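Extracellular haem-binding protein (Streptomyces reticuli, PDB 3FPW) binds and probably degrades haem, can carry bound iron and, as an oligomer, interacts with its cognate two-component sensor kinase. Local coordinates at residues S89-D94 and E114-K119; A120-S125 and P147-L152; A166-A171 and Q181-G186. All blocks are in the same frame, centred on the assembly; numbering follows the deposited sequence.

Contact 1: S89-D94 and E114-K119; sequences SVAVVD and ESAERK. With PO4 (phosphate ion), chain E; PO4 (phosphate ion), chain G; PO4 (phosphate ion), chain D.
Ala91 CB lies 3.6 Å from Glu117 CA, and the strand and helix axes approach to 6.7 Å, at 31° to each other; a bare methyl group there lets the strand press straight onto the helix backbone. Ala116 answers from the helix, its CB set over the peptide of Ser89, 3.6 Å from Ser89 O, and it also meets Ala91 CB at 4.2 Å. Further along, Val93 has CG1 anti to the backbone N (chi1 174°), which leaves CG2 to meet Glu117 O. Glu117 leaves the helix at the side of the contact: its CG packs against Ala91 CB, and OE2 is hydrogen-bonded to Thr99. No hydrogen bond crosses between the two segments. The outer side of the helix is polar: Arg118 NE donates to O2 of one phosphate ion (3.0 Å, 163°), while its NH1 and NH2 grip O1 and O2 of a second, both ions probably from the crystallisation liquor. Strand 89-94 lies between strands 99-104 and 163-171; helix 112-126 packs on the sheet face lined by Ala91 and Val93, while Val90 and Val92 on its other face meet helix 67-83.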
loop_
_atom_site.group_PDB
_atom_site.type_symbol
_atom_site.label_atom_id
_atom_site.label_comp_id
_atom_site.label_asym_id
_atom_site.label_seq_id
_atom_site.Cartn_x
_atom_site.Cartn_y
_atom_site.Cartn_z
ATOM N N SER A 89 17.126 1.988 -16.712
ATOM C CA SER A 89 17.365 1.538 -15.358
ATOM C C SER A 89 17.616 0.043 -15.409
ATOM O O SER A 89 17.093 -0.664 -16.294
ATOM C CB SER A 89 16.156 1.815 -14.435
ATOM O OG SER A 89 15.905 3.204 -14.274
ATOM N N VAL A 90 18.380 -0.454 -14.440
ATOM C CA VAL A 90 18.757 -1.862 -14.415
ATOM C C VAL A 90 18.572 -2.379 -12.996
ATOM O O VAL A 90 18.896 -1.695 -12.020
ATOM C CB VAL A 90 20.232 -2.071 -14.876
ATOM C CG1 VAL A 90 20.593 -3.556 -14.878
ATOM C CG2 VAL A 90 20.436 -1.502 -16.271
ATOM N N ALA A 91 18.025 -3.581 -12.878
ATOM C CA ALA A 91 17.900 -4.202 -11.560
ATOM C C ALA A 91 18.430 -5.607 -11.605
ATOM O O ALA A 91 18.208 -6.320 -12.600
ATOM C CB ALA A 91 16.451 -4.236 -11.106
ATOM N N VAL A 92 19.049 -6.048 -10.504
ATOM C CA VAL A 92 19.351 -7.474 -10.367
ATOM C C VAL A 92 18.588 -7.980 -9.147
ATOM O O VAL A 92 18.706 -7.412 -8.059
ATOM C CB VAL A 92 20.869 -7.728 -10.200
ATOM C CG1 VAL A 92 21.175 -9.213 -10.013
ATOM C CG2 VAL A 92 21.661 -7.140 -11.392
ATOM N N VAL A 93 17.774 -9.013 -9.349
ATOM C CA VAL A 93 16.910 -9.550 -8.303
ATOM C C VAL A 93 17.276 -11.024 -8.048
ATOM O O VAL A 93 17.424 -11.829 -8.966
ATOM C CB VAL A 93 15.402 -9.407 -8.699
ATOM C CG1 VAL A 93 14.492 -10.108 -7.680
ATOM C CG2 VAL A 93 15.012 -7.924 -8.847
ATOM N N ASP A 94 17.463 -11.370 -6.785
ATOM C CA ASP A 94 17.797 -12.737 -6.399
ATOM C C ASP A 94 16.602 -13.677 -6.616
ATOM O O ASP A 94 15.439 -13.257 -6.587
ATOM C CB ASP A 94 18.165 -12.728 -4.892
ATOM C CG ASP A 94 18.927 -13.976 -4.464
ATOM O OD1 ASP A 94 20.182 -13.901 -4.399
ATOM O OD2 ASP A 94 18.284 -15.029 -4.234
ATOM N N GLU A 114 10.982 0.809 -11.523
ATOM C CA GLU A 114 10.137 -0.313 -11.083
ATOM C C GLU A 114 9.948 -1.350 -12.181
ATOM O O GLU A 114 9.866 -2.542 -11.904
ATOM C CB GLU A 114 8.805 0.180 -10.523
ATOM C CG GLU A 114 9.003 0.974 -9.212
ATOM C CD GLU A 114 7.689 1.236 -8.480
ATOM O OE1 GLU A 114 6.753 0.422 -8.629
ATOM O OE2 GLU A 114 7.612 2.234 -7.723
ATOM N N SER A 115 9.874 -0.892 -13.431
ATOM C CA SER A 115 9.736 -1.802 -14.558
ATOM C C SER A 115 10.917 -2.770 -14.580
ATOM O O SER A 115 10.725 -3.962 -14.735
ATOM C CB SER A 115 9.654 -1.024 -15.872
ATOM O OG SER A 115 9.519 -1.892 -16.992
ATOM N N ALA A 116 12.132 -2.254 -14.418
ATOM C CA ALA A 116 13.331 -3.094 -14.440
ATOM C C ALA A 116 13.306 -4.101 -13.287
ATOM O O ALA A 116 13.568 -5.302 -13.486
ATOM C CB ALA A 116 14.566 -2.248 -14.355
ATOM N N GLU A 117 12.923 -3.627 -12.102
ATOM C CA GLU A 117 12.830 -4.510 -10.943
ATOM C C GLU A 117 11.854 -5.650 -11.172
ATOM O O GLU A 117 12.162 -6.818 -10.890
ATOM C CB GLU A 117 12.381 -3.724 -9.719
ATOM C CG GLU A 117 13.460 -3.117 -8.901
ATOM C CD GLU A 117 12.928 -2.725 -7.528
ATOM O OE1 GLU A 117 11.960 -1.937 -7.510
ATOM O OE2 GLU A 117 13.443 -3.219 -6.488
ATOM N N ARG A 118 10.670 -5.325 -11.679
ATOM C CA ARG A 118 9.656 -6.350 -11.879
ATOM C C ARG A 118 10.041 -7.331 -12.968
ATOM O O ARG A 118 9.748 -8.519 -12.845
ATOM C CB ARG A 118 8.295 -5.728 -12.142
ATOM C CG ARG A 118 7.800 -4.998 -10.924
ATOM C CD ARG A 118 6.398 -4.456 -11.141
ATOM N NE ARG A 118 5.837 -4.049 -9.856
ATOM C CZ ARG A 118 4.689 -4.492 -9.371
ATOM N NH1 ARG A 118 3.922 -5.327 -10.087
ATOM N NH2 ARG A 118 4.288 -4.062 -8.185
ATOM N N LYS A 119 10.665 -6.838 -14.040
ATOM C CA LYS A 119 11.140 -7.754 -15.072
ATOM C C LYS A 119 12.154 -8.748 -14.527
ATOM O O LYS A 119 12.100 -9.928 -14.859
ATOM C CB LYS A 119 11.769 -7.013 -16.256
ATOM C CG LYS A 119 10.750 -6.209 -17.042
ATOM C CD LYS A 119 11.433 -5.577 -18.229
ATOM C CE LYS A 119 10.587 -4.494 -18.889
ATOM N NZ LYS A 119 11.345 -3.800 -19.996
HETATM P P PO4 E . 8.389 -3.517 -7.182
HETATM O O1 PO4 E . 9.834 -3.764 -7.551
HETATM O O2 PO4 E . 7.743 -2.547 -8.156
HETATM O O3 PO4 E . 7.628 -4.825 -7.215
HETATM O O4 PO4 E . 8.347 -2.936 -5.783
HETATM P P PO4 G . 1.720 -5.795 -7.057
HETATM O O1 PO4 G . 1.923 -6.462 -8.402
HETATM O O2 PO4 G . 1.442 -4.319 -7.242
HETATM O O3 PO4 G . 0.547 -6.458 -6.370
HETATM O O4 PO4 G . 2.958 -5.960 -6.204
HETATM P P PO4 D . 9.962 -0.217 -20.501
HETATM O O1 PO4 D . 11.359 -0.152 -21.110
HETATM O O2 PO4 D . 8.996 0.155 -21.598
HETATM O O3 PO4 D . 9.738 -1.650 -20.139
HETATM O O4 PO4 D . 9.702 0.663 -19.256
#

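Contact 2: A120-S125 and P147-L152; sequences AFTAVS and PGTLFL. With PO4 (phosphate ion), chain G.
Thr122 lays its CG2 methyl over the middle of the Phe151 ring, 4.2 Å from the centroid and only 7° off the ring normal, a CH-pi contact. The same side chain supplies the polar link: Leu150 N donates to Thr122 OG1 at 2.9 Å with an N-H...O angle of 163°. One torsion serves both branches, since chi1 puts CG2 anti to the backbone N and OG1 anti to the carbonyl carbon. OG1 in turn gives its proton to Arg118 O one turn back, so this buried hydroxyl both donates and accepts. The bond to Leu150 N ties the loop between helix 130-135 and strand 155-160 against helix 112-126. Just beyond it the loop bends in an inverse gamma turn centred on Phe151, with a weak bond from Leu152 N to Leu150 O. Phe121, the helix neighbour of Thr122, approaches the start of the loop: its CD1 comes within 3.3 Å of Gly148 O, and Thr149 CG2 stands at the ring edge, near the plane. Ser125 OG sits above one face of that ring, toward its rim, while donating to Phe121 O (2.8 Å); the same oxygen also accepts the helical bond from Ser125 N. Pro110 of a neighbouring subunit also packs on Phe121, and Thr142 of another neighbouring subunit is hydrogen-bonded to Phe151 O. Gly148, whose phi is positive (86°), turns its N-H to O1 of a phosphate ion 2.8 Å away, an ion also held by Arg118 NH1.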
loop_
_atom_site.group_PDB
_atom_site.type_symbol
_atom_site.label_atom_id
_atom_site.label_comp_id
_atom_site.label_asym_id
_atom_site.label_seq_id
_atom_site.Cartn_x
_atom_site.Cartn_y
_atom_site.Cartn_z
ATOM N N ALA A 120 13.106 -8.258 -13.742
ATOM C CA ALA A 120 14.096 -9.138 -13.136
ATOM C C ALA A 120 13.440 -10.210 -12.235
ATOM O O ALA A 120 13.815 -11.398 -12.277
ATOM C CB ALA A 120 15.121 -8.302 -12.344
ATOM N N PHE A 121 12.501 -9.782 -11.403
ATOM C CA PHE A 121 11.788 -10.695 -10.523
ATOM C C PHE A 121 11.066 -11.761 -11.367
ATOM O O PHE A 121 11.015 -12.937 -11.019
ATOM C CB PHE A 121 10.752 -9.860 -9.735
ATOM C CG PHE A 121 9.897 -10.664 -8.784
ATOM C CD1 PHE A 121 8.620 -11.104 -9.151
ATOM C CD2 PHE A 121 10.361 -10.965 -7.506
ATOM C CE1 PHE A 121 7.829 -11.849 -8.262
ATOM C CE2 PHE A 121 9.559 -11.687 -6.616
ATOM C CZ PHE A 121 8.311 -12.133 -7.002
ATOM N N THR A 122 10.493 -11.343 -12.492
ATOM C CA THR A 122 9.684 -12.250 -13.296
ATOM C C THR A 122 10.563 -13.286 -13.974
ATOM O O THR A 122 10.245 -14.494 -13.996
ATOM C CB THR A 122 8.866 -11.461 -14.309
ATOM O OG1 THR A 122 8.042 -10.548 -13.575
ATOM C CG2 THR A 122 7.988 -12.385 -15.131
ATOM N N ALA A 123 11.686 -12.822 -14.518
ATOM C CA ALA A 123 12.634 -13.723 -15.160
ATOM C C ALA A 123 13.185 -14.789 -14.201
ATOM O O ALA A 123 13.311 -15.973 -14.577
ATOM C CB ALA A 123 13.782 -12.934 -15.767
ATOM N N VAL A 124 13.525 -14.396 -12.974
ATOM C CA VAL A 124 14.112 -15.344 -12.035
ATOM C C VAL A 124 13.058 -16.284 -11.461
ATOM O O VAL A 124 13.362 -17.408 -11.093
ATOM C CB VAL A 124 14.937 -14.677 -10.901
ATOM C CG1 VAL A 124 14.031 -14.082 -9.861
ATOM C CG2 VAL A 124 15.876 -15.726 -10.254
ATOM N N SER A 125 11.810 -15.825 -11.412
ATOM C CA SER A 125 10.713 -16.656 -10.923
ATOM C C SER A 125 10.415 -17.843 -11.829
ATOM O O SER A 125 10.108 -18.932 -11.332
ATOM C CB SER A 125 9.444 -15.833 -10.744
ATOM O OG SER A 125 9.570 -14.953 -9.641
ATOM N N PRO A 147 1.155 -11.206 -8.325
ATOM C CA PRO A 147 1.754 -10.014 -7.756
ATOM C C PRO A 147 3.246 -9.912 -8.024
ATOM O O PRO A 147 3.971 -10.918 -7.987
ATOM C CB PRO A 147 1.492 -10.184 -6.251
ATOM C CG PRO A 147 0.187 -10.871 -6.232
ATOM C CD PRO A 147 0.319 -11.907 -7.340
ATOM N N GLY A 148 3.687 -8.691 -8.311
ATOM C CA GLY A 148 5.117 -8.375 -8.399
ATOM C C GLY A 148 5.718 -8.652 -9.766
ATOM O O GLY A 148 6.896 -8.383 -10.003
ATOM N N THR A 149 4.895 -9.168 -10.671
ATOM C CA THR A 149 5.370 -9.552 -12.011
ATOM C C THR A 149 5.199 -8.490 -13.110
ATOM O O THR A 149 4.393 -7.558 -12.997
ATOM C CB THR A 149 4.713 -10.855 -12.489
ATOM O OG1 THR A 149 3.309 -10.642 -12.652
ATOM C CG2 THR A 149 4.943 -11.980 -11.448
ATOM N N LEU A 150 5.977 -8.641 -14.172
ATOM C CA LEU A 150 5.833 -7.816 -15.362
ATOM C C LEU A 150 6.254 -8.653 -16.545
ATOM O O LEU A 150 7.433 -8.940 -16.722
ATOM C CB LEU A 150 6.683 -6.545 -15.243
ATOM C CG LEU A 150 6.584 -5.621 -16.448
ATOM C CD1 LEU A 150 5.150 -5.299 -16.821
ATOM C CD2 LEU A 150 7.380 -4.323 -16.155
ATOM N N PHE A 151 5.274 -9.065 -17.344
ATOM C CA PHE A 151 5.507 -9.983 -18.449
ATOM C C PHE A 151 5.800 -9.191 -19.731
ATOM O O PHE A 151 4.988 -9.116 -20.662
ATOM C CB PHE A 151 4.273 -10.857 -18.617
ATOM C CG PHE A 151 4.206 -11.975 -17.622
ATOM C CD1 PHE A 151 3.833 -11.745 -16.303
ATOM C CD2 PHE A 151 4.557 -13.269 -17.993
ATOM C CE1 PHE A 151 3.772 -12.784 -15.376
ATOM C CE2 PHE A 151 4.505 -14.312 -17.059
ATOM C CZ PHE A 151 4.122 -14.074 -15.756
ATOM N N LEU A 152 6.964 -8.576 -19.761
ATOM C CA LEU A 152 7.317 -7.633 -20.805
ATOM C C LEU A 152 8.814 -7.783 -21.030
ATOM O O LEU A 152 9.590 -7.806 -20.067
ATOM C CB LEU A 152 6.981 -6.222 -20.317
ATOM C CG LEU A 152 7.358 -5.059 -21.216
ATOM C CD1 LEU A 152 6.542 -5.102 -22.527
ATOM C CD2 LEU A 152 7.143 -3.760 -20.455
HETATM P P PO4 G . 1.720 -5.795 -7.057
HETATM O O1 PO4 G . 1.923 -6.462 -8.402
HETATM O O2 PO4 G . 1.442 -4.319 -7.242
HETATM O O3 PO4 G . 0.547 -6.458 -6.370
HETATM O O4 PO4 G . 2.958 -5.960 -6.204
#

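Contact 3: A166-A171 and Q181-G186; sequences AGIGVA and QYARAG
Strand 166-171 and helix 181-186 run in roughly opposing directions, their axes 142° apart and 7.4 Å at closest approach, with Val170 CA and Ala183 CA 5.7 Å apart. The pair forms a strand-loop-helix unit in which the chain leaves the four-stranded antiparallel sheet of this HbpS-like domain (strand order 2-1-4-3) and folds back over one of its faces. Every residue that touches is buried, and the join is apolar, without a hydrogen bond between the segments. Val170 straddles the start of the helical segment. Its CG1 is anti to the backbone N (chi1 176°) and points to Tyr182 CB, 4.2 Å off, at the edge of the tyrosine ring and near its plane. CG2 instead drops onto the peptide joining Tyr182 to Ala183, 3.7 Å from Ala183 N, and also meets Ala183 CB at 3.8 Å. That methyl of Ala183 lies between the two branched strand residues: besides Val170 CG2 it has Ile168 CG2 at 4.3 Å and lies over Ile168 O. Gly186, with no side chain, meets Ile168 with its backbone. Helix 67-83 packs beside this join, its Ala80 and Ala81 touching Tyr182 and its Ala73 touching Ile168; the tyrosine ring leads away from the strand to Asp84 and Arg86, both hydrogen-bonded to Tyr182 OH. A bound ferric ion lies about 8 Å from the side chain of Tyr182. At the far end of the contact Ile168, extended through chi2 (172°), sets its CD1 4.0 Å from Gly186 C.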
loop_
_atom_site.group_PDB
_atom_site.type_symbol
_atom_site.label_atom_id
_atom_site.label_comp_id
_atom_site.label_asym_id
_atom_site.label_seq_id
_atom_site.Cartn_x
_atom_site.Cartn_y
_atom_site.Cartn_z
ATOM N N ALA A 166 19.426 -15.579 -10.148
ATOM C CA ALA A 166 19.157 -14.153 -10.228
ATOM C C ALA A 166 18.438 -13.837 -11.532
ATOM O O ALA A 166 18.459 -14.628 -12.480
ATOM C CB ALA A 166 20.462 -13.362 -10.145
ATOM N N GLY A 167 17.808 -12.678 -11.568
ATOM C CA GLY A 167 17.304 -12.133 -12.834
ATOM C C GLY A 167 17.902 -10.761 -13.015
ATOM O O GLY A 167 18.084 -10.030 -12.043
ATOM N N ILE A 168 18.199 -10.388 -14.262
ATOM C CA ILE A 168 18.630 -9.039 -14.588
ATOM C C ILE A 168 17.530 -8.412 -15.436
ATOM O O ILE A 168 17.091 -9.020 -16.424
ATOM C CB ILE A 168 19.927 -9.056 -15.397
ATOM C CG1 ILE A 168 21.027 -9.734 -14.585
ATOM C CG2 ILE A 168 20.308 -7.626 -15.773
ATOM C CD1 ILE A 168 22.321 -9.984 -15.367
ATOM N N GLY A 169 17.050 -7.244 -15.015
ATOM C CA GLY A 169 15.967 -6.553 -15.709
ATOM C C GLY A 169 16.380 -5.163 -16.150
ATOM O O GLY A 169 17.097 -4.480 -15.450
ATOM N N VAL A 170 15.952 -4.762 -17.351
ATOM C CA VAL A 170 16.313 -3.462 -17.916
ATOM C C VAL A 170 15.070 -2.840 -18.457
ATOM O O VAL A 170 14.222 -3.537 -19.039
ATOM C CB VAL A 170 17.331 -3.608 -19.065
ATOM C CG1 VAL A 170 17.647 -2.240 -19.728
ATOM C CG2 VAL A 170 18.601 -4.218 -18.514
ATOM N N ALA A 171 14.936 -1.548 -18.247
ATOM C CA ALA A 171 13.784 -0.846 -18.813
ATOM C C ALA A 171 14.177 0.565 -19.200
ATOM O O ALA A 171 15.142 1.099 -18.657
ATOM C CB ALA A 171 12.635 -0.827 -17.767
ATOM N N GLN A 181 18.181 -6.988 -24.939
ATOM C CA GLN A 181 19.554 -6.981 -25.451
ATOM C C GLN A 181 20.521 -6.491 -24.379
ATOM O O GLN A 181 21.568 -7.095 -24.149
ATOM C CB GLN A 181 19.650 -6.080 -26.685
ATOM C CG GLN A 181 21.021 -5.990 -27.355
ATOM C CD GLN A 181 20.972 -5.176 -28.655
ATOM O OE1 GLN A 181 21.504 -4.069 -28.727
ATOM N NE2 GLN A 181 20.308 -5.714 -29.668
ATOM N N TYR A 182 20.182 -5.390 -23.723
ATOM C CA TYR A 182 21.104 -4.851 -22.721
ATOM C C TYR A 182 21.157 -5.728 -21.468
ATOM O O TYR A 182 22.216 -5.858 -20.837
ATOM C CB TYR A 182 20.713 -3.424 -22.349
ATOM C CG TYR A 182 20.634 -2.513 -23.557
ATOM C CD1 TYR A 182 21.620 -2.544 -24.532
ATOM C CD2 TYR A 182 19.605 -1.609 -23.696
ATOM C CE1 TYR A 182 21.560 -1.719 -25.633
ATOM C CE2 TYR A 182 19.527 -0.779 -24.788
ATOM C CZ TYR A 182 20.518 -0.835 -25.757
ATOM O OH TYR A 182 20.467 -0.005 -26.861
ATOM N N ALA A 183 20.034 -6.345 -21.115
ATOM C CA ALA A 183 20.016 -7.301 -20.003
ATOM C C ALA A 183 20.964 -8.467 -20.305
ATOM O O ALA A 183 21.739 -8.869 -19.464
ATOM C CB ALA A 183 18.589 -7.830 -19.733
ATOM N N ARG A 184 20.894 -9.000 -21.523
ATOM C CA ARG A 184 21.782 -10.076 -21.919
ATOM C C ARG A 184 23.241 -9.636 -21.905
ATOM O O ARG A 184 24.122 -10.439 -21.601
ATOM C CB ARG A 184 21.418 -10.596 -23.315
ATOM C CG ARG A 184 20.119 -11.416 -23.361
ATOM C CD ARG A 184 20.001 -12.155 -24.695
ATOM N NE ARG A 184 20.073 -11.253 -25.839
ATOM C CZ ARG A 184 19.015 -10.642 -26.370
ATOM N NH1 ARG A 184 17.810 -10.840 -25.866
ATOM N NH2 ARG A 184 19.157 -9.843 -27.424
ATOM N N ALA A 185 23.510 -8.382 -22.264
ATOM C CA ALA A 185 24.872 -7.850 -22.212
ATOM C C ALA A 185 25.402 -7.810 -20.783
ATOM O O ALA A 185 26.584 -8.050 -20.538
ATOM C CB ALA A 185 24.920 -6.453 -22.832
ATOM N N GLY A 186 24.517 -7.501 -19.835
ATOM C CA GLY A 186 24.884 -7.564 -18.425
ATOM C C GLY A 186 25.156 -8.988 -17.961
ATOM O O GLY A 186 26.167 -9.259 -17.320
#

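How the contacts relate
Following the chain, contact 1 closes the first loop, from strand 89-94 through strand 99-104 to helix 112-126. Contact 2 opens on the next turns of that helix and closes the excursion through helix 130-135 to the loop 147-152. Contact 3 then closes the short connection from strand 163-171 to helix 176-187. The three follow in series, none enclosing or crossing another. In space they adjoin: Arg118 CB and Leu150 CB meet at 3.6 Å between contacts 1 and 2, while neighbouring strands 89-94 and 163-171 join contacts 1 and 3. Helix 112-126 and helix 176-187 lie on opposite faces of one sheet, and Val124 and Ala120 of contact 2 pack on strand 163-171.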